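Side-chain contacts in E1 (Kluyveromyces marxianus, PDB 3VX6), which activates, as an E1-like enzyme, the ubiquitin-like proteins ATG12 and ATG8 for conjugation in autophagy and cytoplasm-to-vacuole transport: residues A[118-123]-A[143-148]; A[197-202]-A[216-221]; A[30-35]-A[129-134]; A[10-15]-A[203-208]. One frame throughout, in Å; residues are numbered along the deposited sequence.

Contact 1 (A[118-123]-A[143-148]); sequences NEIISF and PSFQSD
The backbone of 118-123, a 3-10 turn that opens into a loop through I120 and S122, runs up beside P143 and F145 at the end of strand 135-144, and no direct hydrogen bond joins the two. A water bridges them instead: S122 N gives to it at 2.9 Å, and the water gives to P143 O at 2.7 Å. Nearby, the ring carbon CD of P143 lies 3.5 Å from S122 O, a plain van der Waals approach.

The apolar half of the contact is I120 against F145. With CG of F145 set between the backbone N and the carbonyl carbon (chi1 51°), the ring swings toward I120 and presents its edge, so that CZ stops 4.1 Å from I120 CB, close to the ring plane. L108 and L109 of helix 97-114 also pack on this phenyl, while I120 reaches on to I218 and V221 of helix 215-225. The hydroxyl of S122 turns to K80 O in the neighbouring strand.

N217 of helix 215-225 completes the arrangement: its ND2 serves both I120 O and P143 O, and its OD1 accepts from F145 N. The buried backbone groups at this junction are therefore paired through a water and one asparagine amide; the two segments are joined through partners they share, and the F145 edge adds an apolar touch.

Contact 2 (A[197-202]-A[216-221]); sequences EKVVFK and KNILTV
I218 lies across F201 and V199 with its two branches divided between them. Its CG1 arm stands anti to the carbonyl carbon (chi1 -59°) and runs on extended, carrying CD1 over one face of the F201 ring. There the methyl sits 4.1 Å from the ring centroid, 24° off the normal, a CH-pi contact displaced toward the rim on the CG side; the closest pair is I218 CD1 to F201 CG at 3.7 Å. The other branch, CG2, meets V199 CG1 at 3.9 Å, the two side chains passing at a slant.

V199 and F201 are alternate residues of one strand and so share the face turned to the helix, V200 pointing the other way. This is the first half of a beta-alpha-beta unit: strand 198-202 leads through helix 215-225 to strand 231-236, which lies parallel to it in the sheet. I233 of that second strand and I177 of strand 177-181 also touch I218, so the isoleucine spans three strands.

On another side of the helix, T220 OG1 gives a hydrogen bond to K216 O at 2.8 Å, reaching it from 41° above the carbonyl plane, and T220 N uses the same oxygen in the helical pattern.

Contact 3 (A[30-35]-A[129-134]); sequences LKLDIF and ADLKKY
The hairpin formed by strands 123-130 and 135-144 turns just after A129 and D130, with L131 in the connection, and K31 and L32 from the C-terminal end of helix 21-33 rest against it there. K31 is fully extended: CG is anti to the backbone N (chi1 -178°) and the chain stays straight to the ammonium, which lets it span the gap between helix and strand. Its NZ meets A129 O in a weak hydrogen bond of 3.3 Å, while farther back its CD passes 4.1 Å from L131 CD1. N85 of strand 78-86 touches both K31 and A129.

L131 reaches out to L32 tip to tip, CD1 to CD2 at 3.9 Å, and S28 one turn back along the helix also touches this leucine. F136, on the returning strand, packs on both A129 and L131.

The turn itself is shaped by D130, the centre of an inverse gamma turn. Its OD2 accepts from K132 N at 3.0 Å in an Asx turn, met from 40° above the carboxylate plane. K31 thus has two roles: its methylenes add to a small leucine patch, and its charged end finds a backbone oxygen at the strand's close. Because that bond is weak, the aliphatic contacts probably carry much of the hold at this partly exposed end of the protein.

Contact 4 (A[10-15]-A[203-208]); sequences KFAPSF and DFSHLK
S205 meets A12 with both atoms of its side chain. CB comes first, 4.1 Å from A12 CB; then OG, anti to the backbone N (chi1 -179°), draws up to 3.5 Å from the same methyl. The hydroxyl has its polar business within its own loop: it accepts from L207 N at 3.1 Å, with an N-H...O angle of 151°, an ST turn, and it also bonds to I210 O. The turn sets L207 so that its CD1 packs on A12 CB as well, and the alanine methyl thus lies against a hydroxyl and a leucine methyl. Losing the S205 hydroxyl to an alanine here would probably leave L207 N and I210 O without their shared partner and let the turn relax away from A12.

F204 takes the other end, its CB 3.3 Å from S14 O and the ring oblique to that carbonyl. D203 OD1 forms a salt bridge with R237. The contact lays the N-terminal loop before strand 16-19 against the connection from strand 198-202 to helix 215-225. No hydrogen bond crosses between the two segments, which meet by van der Waals contact, methyl and methylene against polar oxygens as well as carbon.

How the contacts relate
From the N terminus, contact 4 opens first, at 10-15, and closes the longest loop when the chain returns at 203-208; contacts 3 and 1 are both nested inside it. These two cross, since 118-123 precedes 129-134, and both reach the sheet holding strands 123-130 and 135-144, contact 3 at its far end. Contact 2 opens at 197-202, just before contact 4 closes, and ends at 216-221, so those two cross as well. Contacts 1, 2 and 4 touch: N217 joins contact 2 to contact 1, and F204 packs on I121. They join the two large sheets, while contact 3 touches none of them; its nearest atoms are about 12 Å from contact 1.

Contact 1 (A[118-123]-A[143-148])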
loop_
_atom_site.group_PDB
_atom_site.type_symbol
_atom_site.label_atom_id
_atom_site.label_comp_id
_atom_site.label_asym_id
_atom_site.label_seq_id
_atom_site.Cartn_x
_atom_site.Cartn_y
_atom_site.Cartn_z
ATOM N N ASN A 118 -0.047 -5.375 -8.914
ATOM C CA ASN A 118 1.001 -4.767 -8.115
ATOM C C ASN A 118 0.803 -3.268 -8.071
ATOM O O ASN A 118 1.156 -2.623 -7.094
ATOM C CB ASN A 118 2.377 -5.061 -8.703
ATOM C CG ASN A 118 2.882 -6.443 -8.344
ATOM O OD1 ASN A 118 3.353 -6.682 -7.220
ATOM N ND2 ASN A 118 2.779 -7.370 -9.290
ATOM N N GLU A 119 0.227 -2.712 -9.127
ATOM C CA GLU A 119 0.029 -1.273 -9.186
ATOM C C GLU A 119 -1.026 -0.710 -8.264
ATOM O O GLU A 119 -1.082 0.504 -8.066
ATOM C CB GLU A 119 -0.289 -0.838 -10.610
ATOM C CG GLU A 119 0.828 -1.087 -11.581
ATOM C CD GLU A 119 0.562 -0.452 -12.924
ATOM O OE1 GLU A 119 1.143 -0.932 -13.915
ATOM O OE2 GLU A 119 -0.216 0.534 -12.991
ATOM N N ILE A 120 -1.867 -1.566 -7.704
ATOM C CA ILE A 120 -2.917 -1.088 -6.813
ATOM C C ILE A 120 -2.363 -0.728 -5.443
ATOM O O ILE A 120 -3.057 -0.122 -4.622
ATOM C CB ILE A 120 -4.006 -2.136 -6.626
ATOM C CG1 ILE A 120 -3.428 -3.330 -5.867
ATOM C CG2 ILE A 120 -4.568 -2.530 -7.978
ATOM C CD1 ILE A 120 -4.350 -4.483 -5.750
ATOM N N ILE A 121 -1.108 -1.098 -5.207
ATOM C CA ILE A 121 -0.452 -0.828 -3.934
ATOM C C ILE A 121 0.509 0.336 -4.006
ATOM O O ILE A 121 1.419 0.349 -4.828
ATOM C CB ILE A 121 0.339 -2.057 -3.431
ATOM C CG1 ILE A 121 -0.635 -3.144 -2.984
ATOM C CG2 ILE A 121 1.278 -1.648 -2.288
ATOM C CD1 ILE A 121 0.042 -4.360 -2.435
ATOM N N SER A 122 0.301 1.307 -3.129
ATOM C CA SER A 122 1.160 2.474 -3.070
ATOM C C SER A 122 0.923 3.251 -1.779
ATOM O O SER A 122 0.009 2.959 -1.018
ATOM C CB SER A 122 0.889 3.374 -4.267
ATOM O OG SER A 122 1.857 4.394 -4.347
ATOM N N PHE A 123 1.775 4.222 -1.506
ATOM C CA PHE A 123 1.566 5.038 -0.332
ATOM C C PHE A 123 1.722 6.478 -0.753
ATOM O O PHE A 123 2.513 6.803 -1.634
ATOM C CB PHE A 123 2.531 4.696 0.797
ATOM C CG PHE A 123 3.957 4.999 0.498
ATOM C CD1 PHE A 123 4.701 4.160 -0.319
ATOM C CD2 PHE A 123 4.583 6.085 1.104
ATOM C CE1 PHE A 123 6.057 4.393 -0.525
ATOM C CE2 PHE A 123 5.935 6.329 0.908
ATOM C CZ PHE A 123 6.677 5.484 0.095
ATOM N N PRO A 143 -3.679 3.988 0.213
ATOM C CA PRO A 143 -5.051 3.777 -0.227
ATOM C C PRO A 143 -5.517 2.348 -0.262
ATOM O O PRO A 143 -4.884 1.464 -0.839
ATOM C CB PRO A 143 -5.081 4.444 -1.593
ATOM C CG PRO A 143 -4.129 5.532 -1.428
ATOM C CD PRO A 143 -2.975 4.809 -0.775
ATOM N N SER A 144 -6.645 2.161 0.402
ATOM C CA SER A 144 -7.327 0.891 0.525
ATOM C C SER A 144 -8.746 1.187 0.045
ATOM O O SER A 144 -9.545 1.795 0.755
ATOM C CB SER A 144 -7.332 0.449 1.988
ATOM O OG SER A 144 -8.287 -0.575 2.189
ATOM N N PHE A 145 -9.051 0.775 -1.176
ATOM C CA PHE A 145 -10.369 1.024 -1.727
ATOM C C PHE A 145 -11.200 -0.234 -1.826
ATOM O O PHE A 145 -10.686 -1.351 -1.766
ATOM C CB PHE A 145 -10.248 1.640 -3.108
ATOM C CG PHE A 145 -9.338 0.881 -4.017
ATOM C CD1 PHE A 145 -7.966 1.123 -4.010
ATOM C CD2 PHE A 145 -9.850 -0.081 -4.885
ATOM C CE1 PHE A 145 -7.121 0.418 -4.859
ATOM C CE2 PHE A 145 -9.018 -0.787 -5.731
ATOM C CZ PHE A 145 -7.652 -0.541 -5.723
ATOM N N GLN A 146 -12.498 -0.023 -1.998
ATOM C CA GLN A 146 -13.471 -1.094 -2.110
ATOM C C GLN A 146 -14.801 -0.492 -2.536
ATOM O O GLN A 146 -14.987 0.723 -2.496
ATOM C CB GLN A 146 -13.656 -1.763 -0.760
ATOM C CG GLN A 146 -14.201 -0.823 0.289
ATOM C CD GLN A 146 -14.724 -1.560 1.486
ATOM O OE1 GLN A 146 -13.961 -2.122 2.269
ATOM N NE2 GLN A 146 -16.040 -1.575 1.633
ATOM N N SER A 147 -15.732 -1.343 -2.945
ATOM C CA SER A 147 -17.049 -0.871 -3.332
ATOM C C SER A 147 -17.744 -0.380 -2.059
ATOM O O SER A 147 -17.587 -0.968 -0.988
ATOM C CB SER A 147 -17.848 -2.013 -3.962
ATOM O OG SER A 147 -19.199 -1.633 -4.173
ATOM N N ASP A 148 -18.507 0.698 -2.179
ATOM C CA ASP A 148 -19.222 1.272 -1.037
ATOM C C ASP A 148 -20.215 0.286 -0.410
ATOM O O ASP A 148 -21.162 -0.162 -1.058
ATOM C CB ASP A 148 -19.959 2.538 -1.479
ATOM C CG ASP A 148 -20.012 3.593 -0.392
ATOM O OD1 ASP A 148 -20.617 4.661 -0.630
ATOM O OD2 ASP A 148 -19.442 3.356 0.697
HETATM O O HOH W 1 -2.396 1.435 -1.969
#

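Contact 2 (A[197-202]-A[216-221])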
loop_
_atom_site.group_PDB
_atom_site.type_symbol
_atom_site.label_atom_id
_atom_site.label_comp_id
_atom_site.label_asym_id
_atom_site.label_seq_id
_atom_site.Cartn_x
_atom_site.Cartn_y
_atom_site.Cartn_z
ATOM N N GLU A 197 -5.793 -19.095 -11.275
ATOM C CA GLU A 197 -6.461 -19.846 -10.219
ATOM C C GLU A 197 -6.473 -18.995 -8.980
ATOM O O GLU A 197 -7.360 -19.122 -8.130
ATOM C CB GLU A 197 -5.711 -21.140 -9.879
ATOM C CG GLU A 197 -5.647 -22.160 -10.976
ATOM C CD GLU A 197 -4.478 -21.944 -11.901
ATOM O OE1 GLU A 197 -3.322 -22.037 -11.420
ATOM O OE2 GLU A 197 -4.724 -21.685 -13.105
ATOM N N LYS A 198 -5.463 -18.136 -8.878
ATOM C CA LYS A 198 -5.335 -17.273 -7.728
ATOM C C LYS A 198 -4.298 -16.192 -7.877
ATOM O O LYS A 198 -3.565 -16.137 -8.858
ATOM C CB LYS A 198 -5.017 -18.111 -6.494
ATOM C CG LYS A 198 -3.887 -19.087 -6.660
ATOM C CD LYS A 198 -3.997 -20.156 -5.591
ATOM C CE LYS A 198 -2.838 -21.140 -5.645
ATOM N NZ LYS A 198 -3.085 -22.296 -4.739
ATOM N N VAL A 199 -4.272 -15.327 -6.872
ATOM C CA VAL A 199 -3.362 -14.204 -6.783
ATOM C C VAL A 199 -2.469 -14.396 -5.572
ATOM O O VAL A 199 -2.950 -14.720 -4.493
ATOM C CB VAL A 199 -4.147 -12.897 -6.613
ATOM C CG1 VAL A 199 -3.204 -11.751 -6.210
ATOM C CG2 VAL A 199 -4.875 -12.584 -7.906
ATOM N N VAL A 200 -1.168 -14.205 -5.752
ATOM C CA VAL A 200 -0.222 -14.348 -4.651
ATOM C C VAL A 200 0.236 -12.949 -4.251
ATOM O O VAL A 200 0.633 -12.140 -5.090
ATOM C CB VAL A 200 0.972 -15.253 -5.047
ATOM C CG1 VAL A 200 0.463 -16.637 -5.356
ATOM C CG2 VAL A 200 1.681 -14.707 -6.260
ATOM N N PHE A 201 0.161 -12.670 -2.958
ATOM C CA PHE A 201 0.493 -11.360 -2.429
ATOM C C PHE A 201 1.476 -11.421 -1.261
ATOM O O PHE A 201 1.271 -12.164 -0.300
ATOM C CB PHE A 201 -0.823 -10.691 -1.999
ATOM C CG PHE A 201 -0.662 -9.410 -1.226
ATOM C CD1 PHE A 201 -1.462 -9.166 -0.110
ATOM C CD2 PHE A 201 0.238 -8.435 -1.622
ATOM C CE1 PHE A 201 -1.365 -7.983 0.589
ATOM C CE2 PHE A 201 0.341 -7.242 -0.922
ATOM C CZ PHE A 201 -0.457 -7.015 0.179
ATOM N N LYS A 202 2.565 -10.663 -1.365
ATOM C CA LYS A 202 3.529 -10.596 -0.278
ATOM C C LYS A 202 2.878 -9.579 0.645
ATOM O O LYS A 202 3.054 -8.368 0.517
ATOM C CB LYS A 202 4.888 -10.126 -0.789
ATOM C CG LYS A 202 5.684 -11.272 -1.402
ATOM C CD LYS A 202 6.559 -10.858 -2.585
ATOM C CE LYS A 202 7.326 -12.063 -3.104
ATOM N NZ LYS A 202 8.258 -11.736 -4.210
ATOM N N LYS A 216 -7.913 -5.209 -0.174
ATOM C CA LYS A 216 -9.177 -4.795 -0.745
ATOM C C LYS A 216 -8.992 -4.364 -2.166
ATOM O O LYS A 216 -9.864 -4.565 -3.002
ATOM C CB LYS A 216 -9.741 -3.638 0.053
ATOM C CG LYS A 216 -10.291 -4.017 1.428
ATOM C CD LYS A 216 -10.838 -2.778 2.155
ATOM C CE LYS A 216 -11.394 -3.154 3.511
ATOM N NZ LYS A 216 -11.151 -1.957 4.385
ATOM N N ASN A 217 -7.864 -3.707 -2.393
ATOM C CA ASN A 217 -7.475 -3.257 -3.714
ATOM C C ASN A 217 -7.516 -4.491 -4.631
ATOM O O ASN A 217 -8.282 -4.538 -5.596
ATOM C CB ASN A 217 -6.054 -2.684 -3.648
ATOM C CG ASN A 217 -5.935 -1.539 -2.659
ATOM O OD1 ASN A 217 -6.792 -1.364 -1.787
ATOM N ND2 ASN A 217 -4.874 -0.756 -2.786
ATOM N N ILE A 218 -6.710 -5.500 -4.308
ATOM C CA ILE A 218 -6.666 -6.716 -5.112
ATOM C C ILE A 218 -8.082 -7.215 -5.379
ATOM O O ILE A 218 -8.493 -7.370 -6.536
ATOM C CB ILE A 218 -5.847 -7.824 -4.407
ATOM C CG1 ILE A 218 -4.414 -7.323 -4.151
ATOM C CG2 ILE A 218 -5.873 -9.099 -5.248
ATOM C CD1 ILE A 218 -3.573 -8.215 -3.256
ATOM N N LEU A 219 -8.834 -7.433 -4.308
ATOM C CA LEU A 219 -10.205 -7.896 -4.443
ATOM C C LEU A 219 -11.028 -7.012 -5.358
ATOM O O LEU A 219 -11.622 -7.478 -6.315
ATOM C CB LEU A 219 -10.870 -7.963 -3.079
ATOM C CG LEU A 219 -10.239 -9.050 -2.227
ATOM C CD1 LEU A 219 -10.665 -8.903 -0.783
ATOM C CD2 LEU A 219 -10.644 -10.398 -2.796
ATOM N N THR A 220 -11.060 -5.727 -5.065
ATOM C CA THR A 220 -11.840 -4.813 -5.873
ATOM C C THR A 220 -11.451 -4.877 -7.355
ATOM O O THR A 220 -12.307 -4.915 -8.241
ATOM C CB THR A 220 -11.678 -3.379 -5.338
ATOM O OG1 THR A 220 -12.196 -3.316 -4.007
ATOM C CG2 THR A 220 -12.419 -2.388 -6.214
ATOM N N VAL A 221 -10.160 -4.902 -7.637
ATOM C CA VAL A 221 -9.761 -4.937 -9.029
ATOM C C VAL A 221 -10.047 -6.281 -9.676
ATOM O O VAL A 221 -10.703 -6.374 -10.709
ATOM C CB VAL A 221 -8.288 -4.612 -9.182
ATOM C CG1 VAL A 221 -7.898 -4.752 -10.632
ATOM C CG2 VAL A 221 -8.022 -3.203 -8.666
#

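Contact 3 (A[30-35]-A[129-134])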
loop_
_atom_site.group_PDB
_atom_site.type_symbol
_atom_site.label_atom_id
_atom_site.label_comp_id
_atom_site.label_asym_id
_atom_site.label_seq_id
_atom_site.Cartn_x
_atom_site.Cartn_y
_atom_site.Cartn_z
ATOM N N LEU A 30 15.307 18.915 -0.142
ATOM C CA LEU A 30 14.634 18.879 -1.431
ATOM C C LEU A 30 13.676 20.044 -1.636
ATOM O O LEU A 30 13.594 20.596 -2.736
ATOM C CB LEU A 30 13.888 17.556 -1.601
ATOM C CG LEU A 30 14.750 16.334 -1.927
ATOM C CD1 LEU A 30 13.872 15.108 -1.933
ATOM C CD2 LEU A 30 15.426 16.501 -3.274
ATOM N N LYS A 31 12.943 20.412 -0.588
ATOM C CA LYS A 31 12.011 21.530 -0.688
ATOM C C LYS A 31 12.820 22.811 -0.779
ATOM O O LYS A 31 12.287 23.875 -1.090
ATOM C CB LYS A 31 11.090 21.609 0.534
ATOM C CG LYS A 31 10.073 22.741 0.435
ATOM C CD LYS A 31 9.282 22.922 1.711
ATOM C CE LYS A 31 8.280 24.059 1.554
ATOM N NZ LYS A 31 7.515 24.301 2.809
ATOM N N LEU A 32 14.113 22.696 -0.496
ATOM C CA LEU A 32 15.010 23.836 -0.547
ATOM C C LEU A 32 15.888 23.834 -1.781
ATOM O O LEU A 32 16.471 24.861 -2.108
ATOM C CB LEU A 32 15.902 23.883 0.690
ATOM C CG LEU A 32 15.223 24.283 1.998
ATOM C CD1 LEU A 32 16.267 24.305 3.103
ATOM C CD2 LEU A 32 14.553 25.646 1.848
ATOM N N ASP A 33 16.011 22.692 -2.453
ATOM C CA ASP A 33 16.828 22.636 -3.662
ATOM C C ASP A 33 16.337 23.736 -4.580
ATOM O O ASP A 33 17.120 24.473 -5.188
ATOM C CB ASP A 33 16.689 21.288 -4.367
ATOM C CG ASP A 33 17.654 20.262 -3.835
ATOM O OD1 ASP A 33 18.826 20.628 -3.600
ATOM O OD2 ASP A 33 17.249 19.093 -3.662
ATOM N N ILE A 34 15.021 23.836 -4.673
ATOM C CA ILE A 34 14.388 24.860 -5.476
ATOM C C ILE A 34 13.262 25.377 -4.602
ATOM O O ILE A 34 12.533 24.589 -4.002
ATOM C CB ILE A 34 13.789 24.284 -6.751
ATOM C CG1 ILE A 34 14.815 23.396 -7.453
ATOM C CG2 ILE A 34 13.329 25.419 -7.652
ATOM C CD1 ILE A 34 14.254 22.666 -8.651
ATOM N N PHE A 35 13.128 26.692 -4.515
ATOM C CA PHE A 35 12.080 27.278 -3.703
ATOM C C PHE A 35 10.694 26.948 -4.235
ATOM O O PHE A 35 10.003 27.824 -4.754
ATOM C CB PHE A 35 12.252 28.763 -3.644
ATOM N N ALA A 129 6.087 21.029 5.878
ATOM C CA ALA A 129 7.377 21.163 6.509
ATOM C C ALA A 129 7.482 22.627 6.878
ATOM O O ALA A 129 7.637 23.490 6.007
ATOM C CB ALA A 129 8.482 20.764 5.547
ATOM N N ASP A 130 7.336 22.903 8.170
ATOM C CA ASP A 130 7.436 24.266 8.675
ATOM C C ASP A 130 8.907 24.514 8.951
ATOM O O ASP A 130 9.380 24.368 10.074
ATOM C CB ASP A 130 6.633 24.429 9.962
ATOM C CG ASP A 130 6.648 25.851 10.471
ATOM O OD1 ASP A 130 5.965 26.127 11.484
ATOM O OD2 ASP A 130 7.343 26.692 9.852
ATOM N N LEU A 131 9.634 24.872 7.907
ATOM C CA LEU A 131 11.053 25.116 8.036
ATOM C C LEU A 131 11.350 26.360 8.878
ATOM O O LEU A 131 12.509 26.700 9.110
ATOM C CB LEU A 131 11.670 25.219 6.640
ATOM C CG LEU A 131 11.261 24.068 5.711
ATOM C CD1 LEU A 131 12.085 24.101 4.430
ATOM C CD2 LEU A 131 11.462 22.750 6.424
ATOM N N LYS A 132 10.299 27.029 9.343
ATOM C CA LYS A 132 10.457 28.222 10.173
ATOM C C LYS A 132 10.489 27.804 11.638
ATOM O O LYS A 132 11.549 27.763 12.262
ATOM C CB LYS A 132 9.291 29.193 9.940
ATOM C CG LYS A 132 9.239 30.387 10.898
ATOM C CD LYS A 132 7.915 31.133 10.760
ATOM C CE LYS A 132 7.815 32.308 11.725
ATOM N NZ LYS A 132 6.529 33.054 11.554
ATOM N N LYS A 133 9.316 27.485 12.178
ATOM C CA LYS A 133 9.181 27.066 13.567
ATOM C C LYS A 133 9.777 25.664 13.730
ATOM O O LYS A 133 9.673 25.042 14.791
ATOM C CB LYS A 133 7.699 27.095 13.945
ATOM C CG LYS A 133 7.037 28.407 13.529
ATOM C CD LYS A 133 5.523 28.433 13.704
ATOM C CE LYS A 133 4.952 29.714 13.086
ATOM N NZ LYS A 133 3.498 29.915 13.337
ATOM N N TYR A 134 10.416 25.202 12.654
ATOM C CA TYR A 134 11.068 23.896 12.561
ATOM C C TYR A 134 10.211 22.731 13.088
ATOM O O TYR A 134 10.622 21.970 13.964
ATOM C CB TYR A 134 12.427 23.948 13.263
ATOM C CG TYR A 134 13.363 22.860 12.805
ATOM C CD1 TYR A 134 13.097 21.525 13.097
ATOM C CD2 TYR A 134 14.498 23.153 12.047
ATOM C CE1 TYR A 134 13.928 20.498 12.653
ATOM C CE2 TYR A 134 15.345 22.121 11.591
ATOM C CZ TYR A 134 15.043 20.795 11.903
ATOM O OH TYR A 134 15.825 19.752 11.462
#

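Contact 4 (A[10-15]-A[203-208])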
loop_
_atom_site.group_PDB
_atom_site.type_symbol
_atom_site.label_atom_id
_atom_site.label_comp_id
_atom_site.label_asym_id
_atom_site.label_seq_id
_atom_site.Cartn_x
_atom_site.Cartn_y
_atom_site.Cartn_z
ATOM N N LYS A 10 -11.156 -8.847 8.375
ATOM C CA LYS A 10 -10.620 -7.562 8.807
ATOM C C LYS A 10 -9.255 -7.323 8.185
ATOM O O LYS A 10 -8.545 -8.262 7.830
ATOM C CB LYS A 10 -10.520 -7.510 10.337
ATOM C CG LYS A 10 -11.816 -7.881 11.035
ATOM C CD LYS A 10 -12.990 -7.082 10.478
ATOM C CE LYS A 10 -14.328 -7.673 10.906
ATOM N NZ LYS A 10 -15.487 -6.983 10.252
ATOM N N PHE A 11 -8.886 -6.060 8.060
ATOM C CA PHE A 11 -7.612 -5.729 7.463
ATOM C C PHE A 11 -6.791 -4.857 8.393
ATOM O O PHE A 11 -7.298 -3.905 8.976
ATOM C CB PHE A 11 -7.863 -5.015 6.146
ATOM C CG PHE A 11 -8.815 -5.743 5.243
ATOM C CD1 PHE A 11 -8.345 -6.624 4.272
ATOM C CD2 PHE A 11 -10.183 -5.560 5.373
ATOM C CE1 PHE A 11 -9.230 -7.312 3.441
ATOM C CE2 PHE A 11 -11.069 -6.241 4.553
ATOM C CZ PHE A 11 -10.594 -7.118 3.585
ATOM N N ALA A 12 -5.518 -5.192 8.544
ATOM C CA ALA A 12 -4.640 -4.413 9.405
ATOM C C ALA A 12 -4.235 -3.156 8.663
ATOM O O ALA A 12 -4.219 -3.133 7.432
ATOM C CB ALA A 12 -3.395 -5.219 9.757
ATOM N N PRO A 13 -3.930 -2.082 9.398
ATOM C CA PRO A 13 -3.521 -0.882 8.673
ATOM C C PRO A 13 -2.395 -1.407 7.799
ATOM O O PRO A 13 -1.550 -2.159 8.281
ATOM C CB PRO A 13 -3.034 0.043 9.788
ATOM C CG PRO A 13 -2.572 -0.922 10.860
ATOM C CD PRO A 13 -3.677 -1.943 10.842
ATOM N N SER A 14 -2.397 -1.043 6.522
ATOM C CA SER A 14 -1.398 -1.537 5.575
ATOM C C SER A 14 0.078 -1.221 5.846
ATOM O O SER A 14 0.958 -1.785 5.193
ATOM C CB SER A 14 -1.757 -1.066 4.161
ATOM O OG SER A 14 -2.984 -1.621 3.710
ATOM N N PHE A 15 0.356 -0.348 6.809
ATOM C CA PHE A 15 1.732 0.037 7.101
ATOM C C PHE A 15 1.768 0.906 8.346
ATOM O O PHE A 15 0.742 1.421 8.803
ATOM C CB PHE A 15 2.273 0.899 5.971
ATOM C CG PHE A 15 1.620 2.261 5.920
ATOM C CD1 PHE A 15 0.261 2.382 5.622
ATOM C CD2 PHE A 15 2.323 3.405 6.293
ATOM C CE1 PHE A 15 -0.388 3.615 5.706
ATOM C CE2 PHE A 15 1.679 4.641 6.378
ATOM C CZ PHE A 15 0.323 4.747 6.086
ATOM N N ASP A 203 2.076 -10.112 1.555
ATOM C CA ASP A 203 1.312 -9.340 2.517
ATOM C C ASP A 203 2.090 -8.284 3.308
ATOM O O ASP A 203 3.243 -8.489 3.695
ATOM C CB ASP A 203 0.635 -10.315 3.466
ATOM C CG ASP A 203 -0.613 -9.751 4.086
ATOM O OD1 ASP A 203 -1.242 -10.489 4.867
ATOM O OD2 ASP A 203 -0.969 -8.588 3.801
ATOM N N PHE A 204 1.441 -7.147 3.539
ATOM C CA PHE A 204 2.039 -6.062 4.302
ATOM C C PHE A 204 1.661 -6.217 5.745
ATOM O O PHE A 204 1.834 -5.317 6.552
ATOM C CB PHE A 204 1.555 -4.711 3.798
ATOM C CG PHE A 204 2.087 -4.353 2.458
ATOM C CD1 PHE A 204 3.050 -5.143 1.849
ATOM C CD2 PHE A 204 1.633 -3.224 1.805
ATOM C CE1 PHE A 204 3.554 -4.814 0.607
ATOM C CE2 PHE A 204 2.128 -2.880 0.566
ATOM C CZ PHE A 204 3.092 -3.678 -0.040
ATOM N N SER A 205 1.108 -7.367 6.076
ATOM C CA SER A 205 0.749 -7.594 7.451
ATOM C C SER A 205 1.327 -8.939 7.820
ATOM O O SER A 205 1.377 -9.841 6.990
ATOM C CB SER A 205 -0.773 -7.595 7.625
ATOM O OG SER A 205 -1.131 -7.791 8.987
ATOM N N HIS A 206 1.805 -9.042 9.054
ATOM C CA HIS A 206 2.346 -10.281 9.582
ATOM C C HIS A 206 1.371 -10.707 10.658
ATOM O O HIS A 206 1.624 -11.667 11.392
ATOM C CB HIS A 206 3.720 -10.078 10.212
ATOM C CG HIS A 206 4.849 -10.188 9.242
ATOM N ND1 HIS A 206 6.168 -10.069 9.626
ATOM C CD2 HIS A 206 4.859 -10.377 7.902
ATOM C CE1 HIS A 206 6.941 -10.174 8.560
ATOM N NE2 HIS A 206 6.172 -10.361 7.501
ATOM N N LEU A 207 0.270 -9.965 10.762
ATOM C CA LEU A 207 -0.776 -10.283 11.721
ATOM C C LEU A 207 -1.386 -11.609 11.295
ATOM O O LEU A 207 -1.620 -11.838 10.110
ATOM C CB LEU A 207 -1.847 -9.191 11.738
ATOM C CG LEU A 207 -1.471 -7.930 12.518
ATOM C CD1 LEU A 207 -2.633 -6.964 12.499
ATOM C CD2 LEU A 207 -1.113 -8.290 13.965
ATOM N N LYS A 208 -1.622 -12.492 12.255
ATOM C CA LYS A 208 -2.189 -13.791 11.934
ATOM C C LYS A 208 -3.514 -13.654 11.182
ATOM O O LYS A 208 -4.495 -13.124 11.705
ATOM C CB LYS A 208 -2.382 -14.614 13.206
#